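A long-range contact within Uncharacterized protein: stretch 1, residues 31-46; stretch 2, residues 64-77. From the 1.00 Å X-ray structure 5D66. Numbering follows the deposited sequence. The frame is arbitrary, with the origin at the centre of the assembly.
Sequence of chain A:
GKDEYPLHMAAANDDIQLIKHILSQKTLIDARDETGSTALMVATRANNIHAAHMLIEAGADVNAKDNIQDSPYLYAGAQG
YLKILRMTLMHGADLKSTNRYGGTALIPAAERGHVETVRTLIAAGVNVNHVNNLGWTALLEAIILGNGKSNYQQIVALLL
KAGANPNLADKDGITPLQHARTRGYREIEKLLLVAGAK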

# COMPACT_ATOMS: atom_id res chain seq x y z
N ALA A 31 -20.32 9.30 -3.53
CA ALA A 31 -21.43 8.46 -4.00
C ALA A 31 -20.92 7.13 -4.54
O ALA A 31 -19.92 7.10 -5.27
CB ALA A 31 -22.17 9.20 -5.13
N ARG A 32 -21.58 6.04 -4.21
CA ARG A 32 -21.17 4.72 -4.69
C ARG A 32 -21.86 4.40 -6.00
O ARG A 32 -23.03 4.72 -6.19
CB ARG A 32 -21.45 3.64 -3.66
CG ARG A 32 -20.92 3.93 -2.27
CD ARG A 32 -19.44 4.30 -2.26
NE ARG A 32 -18.95 4.49 -0.92
CZ ARG A 32 -18.19 3.68 -0.19
NH1 ARG A 32 -17.70 2.56 -0.71
NH2 ARG A 32 -17.87 3.98 1.04
N ASP A 33 -21.12 3.70 -6.87
CA ASP A 33 -21.73 3.19 -8.12
C ASP A 33 -22.44 1.88 -7.81
O ASP A 33 -22.67 1.49 -6.64
CB ASP A 33 -20.69 3.12 -9.23
CG ASP A 33 -19.58 2.10 -9.01
OD1 ASP A 33 -19.75 1.24 -8.11
OD2 ASP A 33 -18.61 2.14 -9.77
N GLU A 34 -22.83 1.16 -8.84
CA GLU A 34 -23.65 -0.06 -8.68
C GLU A 34 -22.85 -1.19 -7.97
O GLU A 34 -23.46 -2.14 -7.49
CB GLU A 34 -24.22 -0.51 -10.02
CG GLU A 34 -23.23 -1.14 -10.98
CD GLU A 34 -22.30 -0.22 -11.70
OE1 GLU A 34 -22.46 1.01 -11.61
OE2 GLU A 34 -21.38 -0.80 -12.37
N THR A 35 -21.51 -1.08 -7.98
CA THR A 35 -20.63 -2.04 -7.35
C THR A 35 -20.28 -1.66 -5.93
O THR A 35 -19.62 -2.44 -5.23
CB THR A 35 -19.26 -2.20 -8.12
OG1 THR A 35 -18.42 -1.04 -7.92
CG2 THR A 35 -19.51 -2.47 -9.59
N GLY A 36 -20.62 -0.43 -5.51
CA GLY A 36 -20.22 0.01 -4.19
C GLY A 36 -18.94 0.84 -4.20
O GLY A 36 -18.39 1.12 -3.14
N SER A 37 -18.43 1.23 -5.35
CA SER A 37 -17.14 1.93 -5.47
C SER A 37 -17.31 3.44 -5.50
O SER A 37 -18.24 3.94 -6.12
CB SER A 37 -16.42 1.48 -6.74
OG SER A 37 -16.15 0.10 -6.77
N THR A 38 -16.41 4.15 -4.87
CA THR A 38 -16.33 5.58 -5.01
C THR A 38 -15.61 5.95 -6.33
O THR A 38 -14.81 5.18 -6.87
CB THR A 38 -15.64 6.27 -3.85
OG1 THR A 38 -14.26 5.94 -3.90
CG2 THR A 38 -16.23 5.93 -2.51
N ALA A 39 -15.80 7.19 -6.77
CA ALA A 39 -15.16 7.66 -7.95
C ALA A 39 -13.64 7.74 -7.74
O ALA A 39 -12.85 7.45 -8.65
CB ALA A 39 -15.72 8.97 -8.42
N LEU A 40 -13.21 8.13 -6.53
CA LEU A 40 -11.77 8.13 -6.26
C LEU A 40 -11.19 6.71 -6.32
O LEU A 40 -10.09 6.53 -6.81
CB LEU A 40 -11.49 8.77 -4.90
CG LEU A 40 -10.01 8.71 -4.46
CD1 LEU A 40 -9.10 9.44 -5.44
CD2 LEU A 40 -9.84 9.28 -3.05
N MSE A 41 -11.92 5.70 -5.86
CA MSE A 41 -11.45 4.32 -5.99
C MSE A 41 -11.29 3.95 -7.46
O MSE A 41 -10.26 3.37 -7.85
CB MSE A 41 -12.35 3.38 -5.27
CG MSE A 41 -11.74 1.99 -5.14
SE MSE A 41 -10.14 1.88 -4.02
CE MSE A 41 -8.81 1.45 -5.34
N VAL A 42 -12.26 4.33 -8.31
CA VAL A 42 -12.18 4.09 -9.75
C VAL A 42 -10.95 4.75 -10.34
O VAL A 42 -10.17 4.14 -11.10
CB VAL A 42 -13.46 4.54 -10.43
CG1 VAL A 42 -13.34 4.49 -11.94
CG2 VAL A 42 -14.65 3.69 -9.96
N ALA A 43 -10.70 6.02 -10.00
CA ALA A 43 -9.53 6.74 -10.51
C ALA A 43 -8.25 6.07 -10.05
O ALA A 43 -7.28 5.95 -10.80
CB ALA A 43 -9.54 8.18 -10.05
N THR A 44 -8.21 5.61 -8.80
CA THR A 44 -7.00 5.03 -8.24
C THR A 44 -6.67 3.72 -8.89
O THR A 44 -5.50 3.43 -9.21
CB THR A 44 -7.11 4.91 -6.72
OG1 THR A 44 -7.28 6.23 -6.15
CG2 THR A 44 -5.84 4.32 -6.11
N ARG A 45 -7.66 2.86 -9.13
CA ARG A 45 -7.42 1.59 -9.80
C ARG A 45 -6.77 1.80 -11.18
O ARG A 45 -5.93 0.97 -11.59
CB ARG A 45 -8.69 0.79 -10.00
CG ARG A 45 -9.35 0.31 -8.71
CD ARG A 45 -10.59 -0.45 -9.03
NE ARG A 45 -11.45 -0.72 -7.88
CZ ARG A 45 -12.75 -0.42 -7.81
NH1 ARG A 45 -13.39 0.16 -8.80
NH2 ARG A 45 -13.41 -0.80 -6.74
N ALA A 46 -7.10 2.88 -11.84
CA ALA A 46 -6.59 3.21 -13.15
C ALA A 46 -5.25 3.98 -13.13
O ALA A 46 -4.69 4.25 -14.19
CB ALA A 46 -7.64 3.99 -13.93
N ALA A 64 -12.19 5.23 2.21
CA ALA A 64 -13.42 4.53 1.88
C ALA A 64 -13.05 3.20 1.23
O ALA A 64 -12.12 3.17 0.43
CB ALA A 64 -14.28 5.38 0.93
N LYS A 65 -13.78 2.16 1.55
CA LYS A 65 -13.51 0.82 1.05
C LYS A 65 -14.50 0.35 -0.02
O LYS A 65 -15.64 0.74 -0.01
CB LYS A 65 -13.40 -0.22 2.17
CG LYS A 65 -12.04 -0.17 2.91
CD LYS A 65 -11.92 -1.20 3.98
CE LYS A 65 -10.46 -1.36 4.48
NZ LYS A 65 -10.48 -2.31 5.63
N ASP A 66 -14.00 -0.51 -0.87
CA ASP A 66 -14.78 -1.24 -1.85
C ASP A 66 -15.09 -2.64 -1.37
O ASP A 66 -14.69 -3.05 -0.26
CB ASP A 66 -14.10 -1.18 -3.21
CG ASP A 66 -12.93 -2.13 -3.40
OD1 ASP A 66 -12.54 -2.80 -2.42
OD2 ASP A 66 -12.47 -2.21 -4.57
N ASN A 67 -15.70 -3.43 -2.21
CA ASN A 67 -16.22 -4.76 -1.81
C ASN A 67 -15.13 -5.82 -1.75
O ASN A 67 -15.48 -6.96 -1.41
CB ASN A 67 -17.38 -5.15 -2.72
CG ASN A 67 -17.00 -5.35 -4.15
OD1 ASN A 67 -15.85 -5.62 -4.46
ND2 ASN A 67 -17.99 -5.35 -5.03
N ILE A 68 -13.86 -5.49 -1.93
CA ILE A 68 -12.71 -6.35 -1.57
C ILE A 68 -11.82 -5.69 -0.53
O ILE A 68 -10.70 -6.16 -0.36
CB ILE A 68 -11.94 -6.87 -2.78
CG1 ILE A 68 -11.23 -5.77 -3.57
CG2 ILE A 68 -12.89 -7.71 -3.67
CD1 ILE A 68 -10.30 -6.24 -4.63
N GLN A 69 -12.32 -4.71 0.20
CA GLN A 69 -11.58 -4.01 1.27
C GLN A 69 -10.38 -3.21 0.78
O GLN A 69 -9.53 -2.86 1.59
CB GLN A 69 -11.19 -4.96 2.43
CG GLN A 69 -12.40 -5.62 3.11
CD GLN A 69 -12.03 -5.89 4.61
OE1 GLN A 69 -11.63 -4.99 5.36
NE2 GLN A 69 -12.30 -7.09 5.06
N ASP A 70 -10.37 -2.80 -0.47
CA ASP A 70 -9.41 -1.83 -0.95
C ASP A 70 -9.93 -0.45 -0.68
O ASP A 70 -11.10 -0.13 -0.86
CB ASP A 70 -9.15 -1.98 -2.44
CG ASP A 70 -8.24 -3.12 -2.76
OD1 ASP A 70 -7.42 -3.56 -1.91
OD2 ASP A 70 -8.23 -3.48 -3.97
N SER A 71 -9.02 0.45 -0.31
CA SER A 71 -9.22 1.89 -0.30
C SER A 71 -8.26 2.53 -1.26
O SER A 71 -7.23 1.92 -1.63
CB SER A 71 -9.03 2.50 1.09
OG SER A 71 -7.66 2.36 1.46
N PRO A 72 -8.46 3.80 -1.59
CA PRO A 72 -7.48 4.49 -2.45
C PRO A 72 -6.04 4.42 -1.89
O PRO A 72 -5.11 4.11 -2.61
CB PRO A 72 -8.05 5.90 -2.61
CG PRO A 72 -9.55 5.64 -2.52
CD PRO A 72 -9.72 4.55 -1.51
N TYR A 73 -5.90 4.73 -0.60
CA TYR A 73 -4.59 4.65 0.06
C TYR A 73 -4.02 3.22 -0.03
O TYR A 73 -2.87 3.01 -0.40
CB TYR A 73 -4.74 5.14 1.50
CG TYR A 73 -3.71 4.56 2.45
CD1 TYR A 73 -2.39 4.94 2.38
CD2 TYR A 73 -4.07 3.60 3.38
CE1 TYR A 73 -1.45 4.39 3.27
CE2 TYR A 73 -3.16 3.06 4.27
CZ TYR A 73 -1.84 3.41 4.17
OH TYR A 73 -0.89 2.86 5.01
N LEU A 74 -4.79 2.22 0.42
CA LEU A 74 -4.28 0.86 0.48
C LEU A 74 -3.86 0.34 -0.88
O LEU A 74 -2.83 -0.32 -1.03
CB LEU A 74 -5.26 -0.08 1.14
CG LEU A 74 -5.46 0.08 2.60
CD1 LEU A 74 -6.77 -0.60 3.06
CD2 LEU A 74 -4.31 -0.54 3.37
N TYR A 75 -4.68 0.61 -1.89
CA TYR A 75 -4.46 0.12 -3.22
C TYR A 75 -3.25 0.85 -3.86
O TYR A 75 -2.40 0.23 -4.51
CB TYR A 75 -5.66 0.37 -4.11
CG TYR A 75 -5.63 -0.30 -5.45
CD1 TYR A 75 -6.17 -1.54 -5.60
CD2 TYR A 75 -5.09 0.31 -6.55
CE1 TYR A 75 -6.14 -2.21 -6.82
CE2 TYR A 75 -5.06 -0.32 -7.75
CZ TYR A 75 -5.60 -1.59 -7.91
OH TYR A 75 -5.60 -2.23 -9.14
N ALA A 76 -3.15 2.17 -3.68
CA ALA A 76 -2.02 2.91 -4.24
C ALA A 76 -0.72 2.39 -3.63
O ALA A 76 0.30 2.25 -4.35
CB ALA A 76 -2.14 4.41 -4.03
N GLY A 77 -0.71 2.11 -2.34
CA GLY A 77 0.50 1.54 -1.73
C GLY A 77 0.83 0.16 -2.29
O GLY A 77 1.98 -0.13 -2.67
O HOH W 1 -17.01 -2.18 -4.54
O HOH W 2 -10.11 -2.57 -5.77
O HOH W 3 -4.08 -1.43 -10.99

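The two stretches have the same plan, a loop with a type I turn leading into a helix, and they pack side by side. Helices 39-45 and 72-77 run nearly parallel, their N-to-C directions differing by 5° and their axes approaching to 9.5 Å. The contact buries 659 Å², summed over both sides.

Its apolar centre is Met41, present as selenomethionine. The CA-to-CB bond points sideways, but the long, flexible chain brings its end across to the start of the second helix, where Met41 SE lies 3.4 Å from Ser71 C and 3.7 Å from Pro72 CD, and Met41 CE reaches 3.5 Å from Tyr75 CB. Pro72 suits the first turn of its helix, where no amide hydrogen is needed for an i to i-4 bond, and its compact ring also meets Leu40, with Leu40 CG 3.7 Å from Pro72 CG. One turn on from Leu40, Thr44 points toward the second helix. Thr44 OG1 donates to Leu40 O (2.9 Å), and both branches touch Pro72: Thr44 OG1 is 3.6 Å from Pro72 CB and Thr44 CG2 is 3.6 Å from Pro72 O. Farther along, Arg45 CG lies over one face of the Tyr75 ring, 4.3 Å from Tyr75 CZ, so that the aliphatic part of the arginine serves as a packing surface.

The charged end of Arg45 forms the salt bridge of the contact. Arg45 NH2 donates to Asp66 OD2 at 2.8 Å, with the carboxylate oxygen near the guanidinium plane, and also to Ser37 OG at 2.9 Å within its own stretch. Asp66 has a second task: its OD1 accepts from Ile68 N (3.0 Å) and Asp70 N (2.9 Å), bracing the turn from Asp66 to Gln69. The exposed Arg32 donates through NH1 to Lys65 O (2.8 Å) and to Gly36 O (2.9 Å), joining carbonyls from both loops. Gly36 has phi/psi of 96/9°, where a CB would jam against the preceding carbonyl.

Both helices begin with a hydroxyl cap: Thr38 OG1 accepts from Met41 N, and Ser71 OG from Leu74 N, each at 3.1 Å.

Water completes the polar links. Water 1 donates to Thr35 O (2.7 Å) and accepts from Asn67 N (3.0 Å), bridging the turns. Water 2 accepts from Arg45 NE (3.1 Å) and donates to Asp66 OD2 (2.7 Å) and Asp70 OD2 (2.8 Å), reinforcing the salt bridge. Water 3 connects Arg45 O (3.1 Å) with Tyr75 OH (2.5 Å).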